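Local atomic coordinates of high potential iron-sulfur protein (Rhodothermus marinus, PDB entry 3H31), a protein that carries a [4Fe-4S] cluster and probably shuttles single electrons in the aerobic respiratory chain. Residues T6-L11 and Q17-L22; A13-M18 and L55-I60; Q39-A44 and I60-Y65. One frame throughout, in Å; residues are numbered along the deposited sequence.

Contact 1. Residues T6-L11 and Q17-L22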
ATOM      1  N   THR A   6      -0.225   2.343  -8.348  1.00  5.73           N
ATOM      2  CA  THR A   6       0.230   1.105  -8.975  1.00  6.55           C
ATOM      3  C   THR A   6       1.434   1.312  -9.874  1.00  6.77           C
ATOM      4  O   THR A   6       1.861   0.360 -10.541  1.00  8.10           O
ATOM      5  CB  THR A   6      -0.953   0.489  -9.768  1.00  7.32           C
ATOM      6  OG1 THR A   6      -1.496   1.515 -10.562  1.00  8.12           O
ATOM      7  CG2 THR A   6      -2.007  -0.109  -8.849  1.00  9.27           C
ATOM      8  N   ASP A   7       2.033   2.515  -9.917  1.00  6.83           N
ATOM      9  CA  ASP A   7       3.240   2.753 -10.721  1.00  6.82           C
ATOM     10  C   ASP A   7       4.478   2.255  -9.993  1.00  7.40           C
ATOM     11  O   ASP A   7       5.017   2.903  -9.108  1.00  8.44           O
ATOM     12  CB  ASP A   7       3.379   4.213 -11.073  1.00  7.12           C
ATOM     13  CG  ASP A   7       4.516   4.495 -11.991  1.00  7.68           C
ATOM     14  OD1 ASP A   7       5.273   3.554 -12.360  1.00  7.72           O
ATOM     15  OD2 ASP A   7       4.678   5.666 -12.415  1.00 10.71           O
ATOM     16  N   VAL A   8       4.939   1.070 -10.415  1.00  6.78           N
ATOM     17  CA  VAL A   8       6.047   0.387  -9.799  1.00  6.89           C
ATOM     18  C   VAL A   8       7.339   0.569 -10.630  1.00  6.76           C
ATOM     19  O   VAL A   8       8.333  -0.117 -10.380  1.00  7.52           O
ATOM     20  CB  VAL A   8       5.769  -1.109  -9.575  1.00  7.47           C
ATOM     21  CG1 VAL A   8       4.703  -1.274  -8.519  1.00  9.28           C
ATOM     22  CG2 VAL A   8       5.368  -1.814 -10.861  1.00  8.60           C
ATOM     23  N   SER A   9       7.359   1.509 -11.552  1.00  7.08           N
ATOM     24  CA  SER A   9       8.505   1.667 -12.432  1.00  7.45           C
ATOM     25  C   SER A   9       9.839   2.094 -11.771  1.00  7.22           C
ATOM     26  O   SER A   9      10.864   1.905 -12.412  1.00  8.61           O
ATOM     27  CB  SER A   9       8.094   2.607 -13.610  1.00  8.79           C
ATOM     28  OG  SER A   9       7.800   3.896 -13.136  1.00  8.46           O
ATOM     29  N   GLY A  10       9.789   2.593 -10.563  1.00  8.17           N
ATOM     30  CA  GLY A  10      11.043   2.915  -9.906  1.00  7.56           C
ATOM     31  C   GLY A  10      11.621   1.807  -9.069  1.00  7.25           C
ATOM     32  O   GLY A  10      12.628   1.983  -8.376  1.00  8.08           O
ATOM     33  N   LEU A  11      10.934   0.649  -9.077  1.00  6.02           N
ATOM     34  CA  LEU A  11      11.328  -0.460  -8.223  1.00  6.01           C
ATOM     35  C   LEU A  11      12.115  -1.495  -9.035  1.00  5.85           C
ATOM     36  O   LEU A  11      11.913  -1.669 -10.215  1.00  6.49           O
ATOM     37  CB  LEU A  11      10.070  -1.157  -7.667  1.00  6.69           C
ATOM     38  CG  LEU A  11       9.190  -0.241  -6.797  1.00  8.28           C
ATOM     39  CD1 LEU A  11       8.085  -1.087  -6.205  1.00  9.17           C
ATOM     40  CD2 LEU A  11       9.929   0.550  -5.744  1.00  9.21           C
ATOM     41  N   GLN A  17       8.337  -8.072  -7.060  1.00  5.12           N
ATOM     42  CA  GLN A  17       7.970  -9.435  -6.690  1.00  5.87           C
ATOM     43  C   GLN A  17       7.474  -9.514  -5.261  1.00  6.45           C
ATOM     44  O   GLN A  17       6.513 -10.246  -4.984  1.00  6.54           O
ATOM     45  CB  GLN A  17       9.154 -10.379  -6.864  1.00  6.49           C
ATOM     46  CG  GLN A  17       9.513 -10.628  -8.287  1.00  6.92           C
ATOM     47  CD  GLN A  17      10.871 -11.211  -8.549  1.00  8.13           C
ATOM     48  OE1 GLN A  17      11.582 -11.684  -7.642  1.00 11.58           O
ATOM     49  NE2 GLN A  17      11.381 -11.165  -9.740  1.00 16.98           N
ATOM     50  N   MET A  18       8.040  -8.763  -4.319  1.00  7.18           N
ATOM     51  CA  MET A  18       7.510  -8.779  -2.948  1.00  8.68           C
ATOM     52  C   MET A  18       6.135  -8.214  -2.886  1.00  7.92           C
ATOM     53  O   MET A  18       5.269  -8.830  -2.233  1.00  9.10           O
ATOM     54  CB  MET A  18       8.419  -8.035  -1.948  1.00  9.26           C
ATOM     55  CG  MET A  18       7.912  -8.213  -0.496  1.00 10.13           C
ATOM     56  SD  MET A  18       8.732  -7.453   0.828  1.00 10.41           S
ATOM     57  CE  MET A  18      10.189  -8.433   0.906  1.00 10.76           C
ATOM     58  N   ARG A  19       5.921  -7.090  -3.540  1.00  7.61           N
ATOM     59  CA  ARG A  19       4.605  -6.466  -3.574  0.66  8.28           C
ATOM     60  C   ARG A  19       3.576  -7.459  -4.112  1.00  6.29           C
ATOM     61  O   ARG A  19       2.488  -7.604  -3.537  1.00  7.28           O
ATOM     62  CB  ARG A  19       4.379  -5.190  -4.456  0.66  7.66           C
ATOM     63  CG  ARG A  19       5.139  -3.978  -4.025  0.66  5.50           C
ATOM     64  CD  ARG A  19       5.122  -2.863  -5.031  0.66  5.20           C
ATOM     65  NE  ARG A  19       3.817  -2.321  -5.422  0.66  5.55           N
ATOM     66  CZ  ARG A  19       3.340  -1.083  -5.129  0.66  5.98           C
ATOM     67  NH1 ARG A  19       3.995  -0.228  -4.362  0.66  7.70           N
ATOM     68  NH2 ARG A  19       2.172  -0.726  -5.626  0.66  7.38           N
ATOM     69  N   GLU A  20       3.921  -8.145  -5.203  1.00  5.60           N
ATOM     70  CA  GLU A  20       2.994  -9.135  -5.790  1.00  5.84           C
ATOM     71  C   GLU A  20       2.778 -10.316  -4.878  1.00  5.49           C
ATOM     72  O   GLU A  20       1.662 -10.847  -4.780  1.00  6.05           O
ATOM     73  CB  GLU A  20       3.560  -9.594  -7.117  1.00  6.89           C
ATOM     74  CG  GLU A  20       3.557  -8.488  -8.137  1.00  8.07           C
ATOM     75  CD  GLU A  20       4.033  -9.012  -9.462  1.00  8.77           C
ATOM     76  OE1 GLU A  20       4.569 -10.122  -9.633  1.00 13.63           O
ATOM     77  OE2 GLU A  20       3.893  -8.200 -10.416  1.00 12.12           O
ATOM     78  N   SER A  21       3.817 -10.792  -4.228  1.00  5.53           N
ATOM     79  CA  SER A  21       3.768 -11.907  -3.296  0.53  6.00           C
ATOM     80  C   SER A  21       2.696 -11.692  -2.254  1.00  5.44           C
ATOM     81  O   SER A  21       1.945 -12.606  -1.863  1.00  5.99           O
ATOM     82  CB  SER A  21       5.144 -12.112  -2.660  0.53  7.48           C
ATOM     83  OG  SER A  21       5.115 -12.975  -1.560  0.53  8.30           O
ATOM     84  N   LEU A  22       2.671 -10.477  -1.720  1.00  4.90           N
ATOM     85  CA  LEU A  22       1.741 -10.056  -0.695  1.00  5.07           C
ATOM     86  C   LEU A  22       0.409  -9.570  -1.232  1.00  5.14           C
ATOM     87  O   LEU A  22      -0.452  -9.099  -0.481  1.00  5.43           O
ATOM     88  CB  LEU A  22       2.417  -9.033   0.224  1.00  5.13           C
ATOM     89  CG  LEU A  22       3.666  -9.562   0.938  1.00  5.66           C
ATOM     90  CD1 LEU A  22       4.297  -8.445   1.778  1.00  6.65           C
ATOM     91  CD2 LEU A  22       3.359 -10.802   1.802  1.00  6.91           C
TER
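V8 lays its CG1 methyl over one face of the R19 guanidinium, the central touch between the N-terminal loop and helix 13-21 of this small HiPIP fold, the cluster-binding domain of a longer protein. CG1 stands 3.3 Å above the guanidinium plane and is shifted toward its rim, so that its nearest atom is NE, at 3.4 Å. V8 turns this methyl to the arginine by setting CG1 beside its own backbone N (chi1 -68°). R19 leaves the helix with CG anti to its carbonyl carbon, runs on extended and then bends at chi3 (59°). The bend swings the planar group along the loop, and L11 fills in nearer the helix, crossing the arginine at about a right angle.

No hydrogen bond joins the two segments. The polar end of R19 is fixed instead from outside them, NH1 by the carbonyl oxygens of K57 and P59 and NH2 by that of C5, and the group also makes a cation-pi contact with Y24. Held at both terminal nitrogens, the guanidinium offers V8 a largely buried flat surface. The loop has its own brace: D7 OD1 accepts from S9 N, closing an Asx turn, and also from S9 OG, overlapping a type I turn from V8 to L11. At the last residue of that turn, L11 CD1 rests 3.6 Å from R19 CD.

Contact 2. Residues A13-M18 and L55-I60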
ATOM      1  N   ALA A  13      13.030  -5.409  -9.914  1.00  6.21           N
ATOM      2  CA  ALA A  13      12.172  -6.586 -10.117  1.00  6.23           C
ATOM      3  C   ALA A  13      11.883  -7.272  -8.801  1.00  5.52           C
ATOM      4  O   ALA A  13      10.741  -7.704  -8.545  1.00  6.08           O
ATOM      5  CB  ALA A  13      12.786  -7.558 -11.106  1.00  8.81           C
ATOM      6  N   GLU A  14      12.914  -7.427  -7.941  1.00  5.70           N
ATOM      7  CA  GLU A  14      12.693  -8.131  -6.686  1.00  6.16           C
ATOM      8  C   GLU A  14      11.734  -7.364  -5.785  1.00  5.51           C
ATOM      9  O   GLU A  14      10.972  -7.982  -5.051  1.00  6.61           O
ATOM     10  CB  GLU A  14      14.003  -8.393  -5.993  1.00  6.09           C
ATOM     11  CG  GLU A  14      14.832  -9.469  -6.626  1.00  7.14           C
ATOM     12  CD  GLU A  14      16.183  -9.709  -6.029  1.00  8.59           C
ATOM     13  OE1 GLU A  14      16.324  -9.507  -4.815  1.00  8.96           O
ATOM     14  OE2 GLU A  14      17.084 -10.264  -6.745  1.00 11.97           O
ATOM     15  N   GLU A  15      11.808  -6.054  -5.768  1.00  5.77           N
ATOM     16  CA  GLU A  15      10.864  -5.302  -4.945  1.00  6.01           C
ATOM     17  C   GLU A  15       9.422  -5.451  -5.449  1.00  5.32           C
ATOM     18  O   GLU A  15       8.474  -5.563  -4.667  1.00  5.69           O
ATOM     19  CB  GLU A  15      11.252  -3.834  -4.884  1.00  6.94           C
ATOM     20  CG  GLU A  15      12.486  -3.526  -4.081  1.00  9.16           C
ATOM     21  CD  GLU A  15      13.058  -2.141  -4.326  1.00 10.65           C
ATOM     22  OE1 GLU A  15      13.361  -1.822  -5.496  1.00 10.57           O
ATOM     23  OE2 GLU A  15      13.310  -1.398  -3.358  1.00 22.26           O
ATOM     24  N   ILE A  16       9.264  -5.465  -6.786  1.00  5.16           N
ATOM     25  CA  ILE A  16       7.942  -5.699  -7.375  1.00  5.31           C
ATOM     26  C   ILE A  16       7.470  -7.092  -7.006  1.00  4.97           C
ATOM     27  O   ILE A  16       6.277  -7.289  -6.663  1.00  5.77           O
ATOM     28  CB  ILE A  16       7.972  -5.478  -8.905  1.00  5.01           C
ATOM     29  CG1 ILE A  16       8.365  -4.056  -9.221  1.00  5.64           C
ATOM     30  CG2 ILE A  16       6.628  -5.830  -9.475  1.00  6.85           C
ATOM     31  CD1 ILE A  16       8.692  -3.811 -10.661  1.00  6.53           C
ATOM     32  N   GLN A  17       8.337  -8.072  -7.060  1.00  5.12           N
ATOM     33  CA  GLN A  17       7.970  -9.435  -6.690  1.00  5.87           C
ATOM     34  C   GLN A  17       7.474  -9.514  -5.261  1.00  6.45           C
ATOM     35  O   GLN A  17       6.513 -10.246  -4.984  1.00  6.54           O
ATOM     36  CB  GLN A  17       9.154 -10.379  -6.864  1.00  6.49           C
ATOM     37  CG  GLN A  17       9.513 -10.628  -8.287  1.00  6.92           C
ATOM     38  CD  GLN A  17      10.871 -11.211  -8.549  1.00  8.13           C
ATOM     39  OE1 GLN A  17      11.582 -11.684  -7.642  1.00 11.58           O
ATOM     40  NE2 GLN A  17      11.381 -11.165  -9.740  1.00 16.98           N
ATOM     41  N   MET A  18       8.040  -8.763  -4.319  1.00  7.18           N
ATOM     42  CA  MET A  18       7.510  -8.779  -2.948  1.00  8.68           C
ATOM     43  C   MET A  18       6.135  -8.214  -2.886  1.00  7.92           C
ATOM     44  O   MET A  18       5.269  -8.830  -2.233  1.00  9.10           O
ATOM     45  CB  MET A  18       8.419  -8.035  -1.948  1.00  9.26           C
ATOM     46  CG  MET A  18       7.912  -8.213  -0.496  1.00 10.13           C
ATOM     47  SD  MET A  18       8.732  -7.453   0.828  1.00 10.41           S
ATOM     48  CE  MET A  18      10.189  -8.433   0.906  1.00 10.76           C
ATOM     49  N   LEU A  55       7.006  -2.046   4.888  1.00  6.52           N
ATOM     50  CA  LEU A  55       7.230  -3.415   4.452  1.00  7.16           C
ATOM     51  C   LEU A  55       7.443  -3.529   2.952  1.00  6.99           C
ATOM     52  O   LEU A  55       8.394  -4.147   2.489  1.00 12.39           O
ATOM     53  CB  LEU A  55       6.051  -4.289   4.896  1.00  7.56           C
ATOM     54  CG  LEU A  55       6.355  -5.775   4.970  1.00  7.27           C
ATOM     55  CD1 LEU A  55       7.262  -6.093   6.166  1.00  9.36           C
ATOM     56  CD2 LEU A  55       5.064  -6.556   5.094  1.00  9.77           C
ATOM     57  N   ILE A  56       6.564  -2.968   2.160  1.00  6.77           N
ATOM     58  CA  ILE A  56       6.835  -3.074   0.726  0.56  6.55           C
ATOM     59  C   ILE A  56       7.014  -1.677   0.161  1.00  6.41           C
ATOM     60  O   ILE A  56       6.592  -0.643   0.683  1.00  7.32           O
ATOM     61  CB  ILE A  56       5.682  -3.789   0.026  0.56  6.68           C
ATOM     62  CG1 ILE A  56       4.397  -3.010   0.158  0.56  5.64           C
ATOM     63  CG2 ILE A  56       5.529  -5.181   0.590  0.56  9.91           C
ATOM     64  CD1 ILE A  56       3.214  -3.622  -0.584  0.56  5.99           C
ATOM     65  N   LYS A  57       7.830  -1.665  -0.876  1.00  6.35           N
ATOM     66  CA  LYS A  57       8.344  -0.464  -1.470  1.00  7.03           C
ATOM     67  C   LYS A  57       7.349   0.045  -2.507  1.00  6.26           C
ATOM     68  O   LYS A  57       6.456  -0.640  -2.954  1.00  7.18           O
ATOM     69  CB  LYS A  57       9.683  -0.744  -2.147  1.00  8.52           C
ATOM     70  CG  LYS A  57      10.755  -1.122  -1.179  1.00  9.75           C
ATOM     71  CD  LYS A  57      11.267   0.092  -0.506  1.00 13.57           C
ATOM     72  CE  LYS A  57      12.341  -0.198   0.542  1.00 15.48           C
ATOM     73  NZ  LYS A  57      13.016   1.088   0.924  1.00 31.10           N
ATOM     74  N   GLY A  58       7.563   1.327  -2.865  1.00  7.13           N
ATOM     75  CA  GLY A  58       6.773   1.979  -3.912  1.00  7.00           C
ATOM     76  C   GLY A  58       5.573   2.708  -3.343  1.00  6.03           C
ATOM     77  O   GLY A  58       5.373   2.834  -2.113  1.00  6.55           O
ATOM     78  N   PRO A  59       4.740   3.255  -4.206  1.00  5.93           N
ATOM     79  CA  PRO A  59       3.557   4.006  -3.796  1.00  5.58           C
ATOM     80  C   PRO A  59       2.524   3.080  -3.217  1.00  5.05           C
ATOM     81  O   PRO A  59       2.335   1.942  -3.694  1.00  5.54           O
ATOM     82  CB  PRO A  59       3.089   4.662  -5.102  1.00  6.40           C
ATOM     83  CG  PRO A  59       3.544   3.733  -6.159  1.00  7.65           C
ATOM     84  CD  PRO A  59       4.843   3.216  -5.708  1.00  7.00           C
ATOM     85  N   ILE A  60       1.798   3.551  -2.235  1.00  5.12           N
ATOM     86  CA  ILE A  60       0.838   2.761  -1.493  1.00  5.13           C
ATOM     87  C   ILE A  60      -0.405   3.583  -1.266  1.00  5.12           C
ATOM     88  O   ILE A  60      -0.352   4.734  -0.779  1.00  5.58           O
ATOM     89  CB  ILE A  60       1.375   2.294  -0.129  1.00  5.16           C
ATOM     90  CG1 ILE A  60       2.707   1.520  -0.274  1.00  5.76           C
ATOM     91  CG2 ILE A  60       0.351   1.499   0.674  1.00  5.88           C
ATOM     92  CD1 ILE A  60       2.555   0.117  -0.826  1.00  6.45           C
TER
HETATM   93  O   HOH W   1       8.656  -4.178  -2.153  1.00  9.26           O
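The carbonyl oxygen of E15 and the amide nitrogen of K57 meet through a single bridging water, which donates to E15 O and accepts from K57 N, each at 2.9 Å. No direct hydrogen bond crosses this surface contact, so the water is the polar bridge between residues 13-18 and 55-60; R19, further along the helix, also binds this loop directly. It illustrates how a solvent molecule can couple two backbones when their nearest CA atoms, those of E15 and K57, stay 6.5 Å apart.

Beside the water, the E15 carboxylate lies against the aliphatic part of K57. OE2 approaches K57 CG to 3.4 Å, and the two chains cross at a slant. In K57, chi1 puts CG anti to the carbonyl carbon and against OE2, and the bend at chi2 (-78°) then turns CD and the amino end; NZ remains 5.0 Å from OE2, too far for a salt bridge, although the opposite charges may still attract weakly. The other carboxylate oxygen, OE1, accepts from the backbone N of T12, a bond that ties the side chain back to the start of the helix.

One turn further on, M18 reaches out with CG anti to its backbone N (chi1 -174°) and bends at chi3. Its SD comes 3.9 Å from the CG2 methyl of I56 and 3.7 Å from L55 O, at the exposed margin of the contact. I56 itself belongs to the pocket of the iron-sulfur cluster, so the loop stands between the helix and the cofactor: its outer side meets helix 13-21, while its N-terminal end continues from strand 52-53, the partner of strand 41-42 in the small antiparallel sheet.

Contact 3. Residues Q39-A44 and I60-Y65. With SF4 (iron/sulfur cluster), chain B.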
ATOM      1  N   GLN A  39      -0.602  -0.939  10.805  1.00  6.33           N
ATOM      2  CA  GLN A  39       0.482  -0.353  11.560  0.51  6.99           C
ATOM      3  C   GLN A  39       1.658   0.006  10.687  1.00  5.70           C
ATOM      4  O   GLN A  39       2.486   0.811  11.158  1.00  6.84           O
ATOM      5  CB  GLN A  39       0.986  -1.302  12.652  0.51  7.33           C
ATOM      6  CG  GLN A  39       0.174  -1.596  13.874  0.51 12.18           C
ATOM      7  CD  GLN A  39       0.895  -2.440  14.906  0.51 16.54           C
ATOM      8  OE1 GLN A  39       2.104  -2.539  14.885  0.51 21.69           O
ATOM      9  NE2 GLN A  39       0.225  -3.129  15.782  0.51 18.00           N
ATOM     10  N   LEU A  40       1.816  -0.540   9.476  1.00  5.65           N
ATOM     11  CA  LEU A  40       3.019  -0.316   8.698  1.00  6.04           C
ATOM     12  C   LEU A  40       2.869   0.790   7.664  1.00  5.77           C
ATOM     13  O   LEU A  40       3.839   1.130   6.957  1.00  5.96           O
ATOM     14  CB  LEU A  40       3.462  -1.631   8.035  1.00  6.50           C
ATOM     15  CG  LEU A  40       3.770  -2.728   9.073  1.00  7.19           C
ATOM     16  CD1 LEU A  40       4.205  -4.006   8.400  1.00 10.09           C
ATOM     17  CD2 LEU A  40       4.823  -2.330  10.061  1.00 11.73           C
ATOM     18  N   TYR A  41       1.696   1.453   7.626  1.00  5.51           N
ATOM     19  CA  TYR A  41       1.443   2.492   6.645  1.00  5.90           C
ATOM     20  C   TYR A  41       2.083   3.814   7.055  1.00  5.86           C
ATOM     21  O   TYR A  41       2.096   4.178   8.251  1.00  7.28           O
ATOM     22  CB  TYR A  41      -0.066   2.676   6.476  1.00  5.89           C
ATOM     23  CG  TYR A  41      -0.455   3.646   5.399  1.00  5.10           C
ATOM     24  CD1 TYR A  41      -0.067   3.394   4.079  1.00  4.94           C
ATOM     25  CD2 TYR A  41      -1.219   4.777   5.652  1.00  5.64           C
ATOM     26  CE1 TYR A  41      -0.414   4.274   3.069  1.00  5.69           C
ATOM     27  CE2 TYR A  41      -1.565   5.682   4.635  1.00  5.25           C
ATOM     28  CZ  TYR A  41      -1.167   5.408   3.346  1.00  5.57           C
ATOM     29  OH  TYR A  41      -1.441   6.263   2.288  1.00  6.41           O
ATOM     30  N   VAL A  42       2.583   4.539   6.086  1.00  5.60           N
ATOM     31  CA  VAL A  42       3.099   5.879   6.266  1.00  6.40           C
ATOM     32  C   VAL A  42       2.280   6.822   5.404  1.00  5.91           C
ATOM     33  O   VAL A  42       2.395   6.772   4.186  1.00  6.69           O
ATOM     34  CB  VAL A  42       4.590   5.940   5.890  1.00  7.65           C
ATOM     35  CG1 VAL A  42       5.123   7.377   6.136  1.00  9.73           C
ATOM     36  CG2 VAL A  42       5.365   4.944   6.704  1.00 11.15           C
ATOM     37  N   PRO A  43       1.420   7.649   5.992  1.00  6.45           N
ATOM     38  CA  PRO A  43       0.556   8.509   5.176  1.00  6.82           C
ATOM     39  C   PRO A  43       1.357   9.416   4.285  1.00  6.51           C
ATOM     40  O   PRO A  43       2.484   9.810   4.525  1.00  7.77           O
ATOM     41  CB  PRO A  43      -0.255   9.257   6.208  1.00  8.13           C
ATOM     42  CG  PRO A  43      -0.248   8.413   7.429  1.00 10.61           C
ATOM     43  CD  PRO A  43       1.078   7.730   7.440  1.00  8.12           C
ATOM     44  N   ALA A  44       0.656   9.816   3.217  1.00  6.96           N
ATOM     45  CA  ALA A  44       1.185  10.722   2.222  1.00  7.69           C
ATOM     46  C   ALA A  44       1.398  12.108   2.809  1.00  8.30           C
ATOM     47  O   ALA A  44       0.822  12.479   3.832  1.00  8.68           O
ATOM     48  CB  ALA A  44       0.227  10.760   1.057  1.00  8.80           C
ATOM     49  N   ILE A  60       1.798   3.551  -2.235  1.00  5.12           N
ATOM     50  CA  ILE A  60       0.838   2.761  -1.493  1.00  5.13           C
ATOM     51  C   ILE A  60      -0.405   3.583  -1.266  1.00  5.12           C
ATOM     52  O   ILE A  60      -0.352   4.734  -0.779  1.00  5.58           O
ATOM     53  CB  ILE A  60       1.375   2.294  -0.129  1.00  5.16           C
ATOM     54  CG1 ILE A  60       2.707   1.520  -0.274  1.00  5.76           C
ATOM     55  CG2 ILE A  60       0.351   1.499   0.674  1.00  5.88           C
ATOM     56  CD1 ILE A  60       2.555   0.117  -0.826  1.00  6.45           C
ATOM     57  N   HIS A  61      -1.606   3.059  -1.651  1.00  5.31           N
ATOM     58  CA  HIS A  61      -2.853   3.789  -1.512  1.00  5.32           C
ATOM     59  C   HIS A  61      -3.441   3.582  -0.131  1.00  5.62           C
ATOM     60  O   HIS A  61      -3.486   2.427   0.351  1.00  5.23           O
ATOM     61  CB  HIS A  61      -3.816   3.255  -2.558  1.00  6.06           C
ATOM     62  CG  HIS A  61      -4.971   4.164  -2.830  1.00  6.56           C
ATOM     63  ND1 HIS A  61      -5.985   4.412  -1.908  1.00  7.38           N
ATOM     64  CD2 HIS A  61      -5.188   4.919  -3.954  1.00  9.40           C
ATOM     65  CE1 HIS A  61      -6.778   5.294  -2.467  1.00  8.53           C
ATOM     66  NE2 HIS A  61      -6.333   5.609  -3.706  1.00  9.68           N
ATOM     67  N   PRO A  62      -3.962   4.584   0.535  1.00  5.63           N
ATOM     68  CA  PRO A  62      -4.550   4.387   1.851  1.00  5.57           C
ATOM     69  C   PRO A  62      -5.742   3.411   1.839  1.00  5.56           C
ATOM     70  O   PRO A  62      -6.057   2.847   2.877  1.00  5.88           O
ATOM     71  CB  PRO A  62      -5.005   5.787   2.289  1.00  5.86           C
ATOM     72  CG  PRO A  62      -5.108   6.561   0.980  1.00  6.62           C
ATOM     73  CD  PRO A  62      -4.012   6.022   0.120  1.00  6.02           C
ATOM     74  N   ASN A  63      -6.412   3.276   0.691  1.00  5.66           N
ATOM     75  CA  ASN A  63      -7.515   2.321   0.578  1.00  6.25           C
ATOM     76  C   ASN A  63      -7.062   0.906   0.179  1.00  5.66           C
ATOM     77  O   ASN A  63      -7.926   0.055  -0.065  1.00  6.26           O
ATOM     78  CB  ASN A  63      -8.557   2.845  -0.398  1.00  7.81           C
ATOM     79  CG  ASN A  63      -9.231   4.123   0.099  1.00  9.36           C
ATOM     80  OD1 ASN A  63      -9.131   4.483   1.261  1.00 11.60           O
ATOM     81  ND2 ASN A  63      -9.942   4.793  -0.802  1.00 13.46           N
ATOM     82  N   GLY A  64      -5.773   0.710   0.072  1.00  5.10           N
ATOM     83  CA  GLY A  64      -5.218  -0.521  -0.418  1.00  5.50           C
ATOM     84  C   GLY A  64      -5.105  -1.582   0.673  1.00  4.82           C
ATOM     85  O   GLY A  64      -5.648  -1.458   1.757  1.00  5.27           O
ATOM     86  N   TYR A  65      -4.413  -2.661   0.314  1.00  4.55           N
ATOM     87  CA  TYR A  65      -4.256  -3.796   1.206  1.00  4.98           C
ATOM     88  C   TYR A  65      -3.139  -4.672   0.680  1.00  4.92           C
ATOM     89  O   TYR A  65      -2.905  -4.759  -0.533  1.00  5.42           O
ATOM     90  CB  TYR A  65      -5.576  -4.604   1.231  1.00  5.57           C
ATOM     91  CG  TYR A  65      -5.515  -5.918   1.971  1.00  5.42           C
ATOM     92  CD1 TYR A  65      -5.681  -5.968   3.329  1.00  6.45           C
ATOM     93  CD2 TYR A  65      -5.327  -7.107   1.282  1.00  6.10           C
ATOM     94  CE1 TYR A  65      -5.656  -7.176   4.058  1.00  6.27           C
ATOM     95  CE2 TYR A  65      -5.283  -8.316   1.933  1.00  7.43           C
ATOM     96  CZ  TYR A  65      -5.450  -8.321   3.345  1.00  6.82           C
ATOM     97  OH  TYR A  65      -5.374  -9.581   3.995  1.00  8.85           O
TER
HETATM   98 FE1  SF4 B  75       1.854  -2.016   3.843  1.00  5.25          FE
HETATM   99 FE2  SF4 B  75      -0.784  -1.722   3.206  1.00  4.99          FE
HETATM  100 FE3  SF4 B  75       0.315  -4.191   3.478  1.00  5.11          FE
HETATM  101 FE4  SF4 B  75       0.010  -2.652   5.689  1.00  5.29          FE
HETATM  102  S1  SF4 B  75      -1.676  -3.527   4.356  1.00  5.28           S
HETATM  103  S2  SF4 B  75       1.795  -3.888   5.205  1.00  5.64           S
HETATM  104  S3  SF4 B  75       0.429  -0.554   4.785  1.00  5.41           S
HETATM  105  S4  SF4 B  75       0.791  -2.585   1.876  1.00  5.34           S
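Y41 sets its CG anti to the backbone N (chi1 -175°), and chi2 of 60° turns the ring so that its CE1 edge meets I60 while its hydroxyl end reaches P62. The isoleucine answers with CG2 also anti to its own backbone N, which presents that methyl to the tyrosine. CG2 lies near the ring plane, 3.7 Å from CE1, and the two side chains run past each other in opposite directions. The carbonyl oxygen of I60 also lies in the ring plane at the edge, 3.9 Å from CE1.

At the far end, the phenol oxygen packs against the proline ring, with OH 3.4 Å from P62 CD, and P62 CB stands 4.0 Å from CZ. Tyrosine and proline meet obliquely. No hydrogen bond spans the two segments, and the contact is van der Waals packing, its phenol oxygen included.

P62 is the second residue of a type I turn from H61 to G64, closed by G64 N to H61 O. Within it, N63 N donates to H61 ND1 at 2.9 Å, almost exactly in the imidazole plane and with an angle of 160°, which fixes how that ring is turned. H61 N in addition donates to the hydroxyl of Y24.

The root of the tyrosine borders the cofactor: Y41 CB is 3.7 Å from S3 of the iron-sulfur cluster, and L40 CB packs near S2. Together they form part of the apolar wall characteristic of HiPIP cluster pockets. Strand 41-42, which carries Y41, pairs antiparallel with strand 52-53 through backbone bonds between V42 and G52, while the loop of residues 60-65, further along the chain from that second strand, brings P62 against the tyrosine.

Overall arrangement
Contacts 1 and 2 are neighbours, their centres about 4 Å apart, and both draw on helix 13-21. R19 joins them: its NH1 lies 2.8 Å from P59 O and 2.9 Å from K57 O, so the arginine that packs on the N-terminal loop also ties down the 55-60 loop. Contact 3 lies about 13 Å from contact 2, centre to centre; their segments share I60, which does its packing in contact 3, and L55 CB and L40 CD1 also touch, at 4.0 Å. The cluster gives the three a common reference. Contact 3 borders it directly through L40 and Y41, and contact 2 reaches it through I56. The side chain of R19, in contact 1, stays about 7 Å from the iron-sulfur cluster.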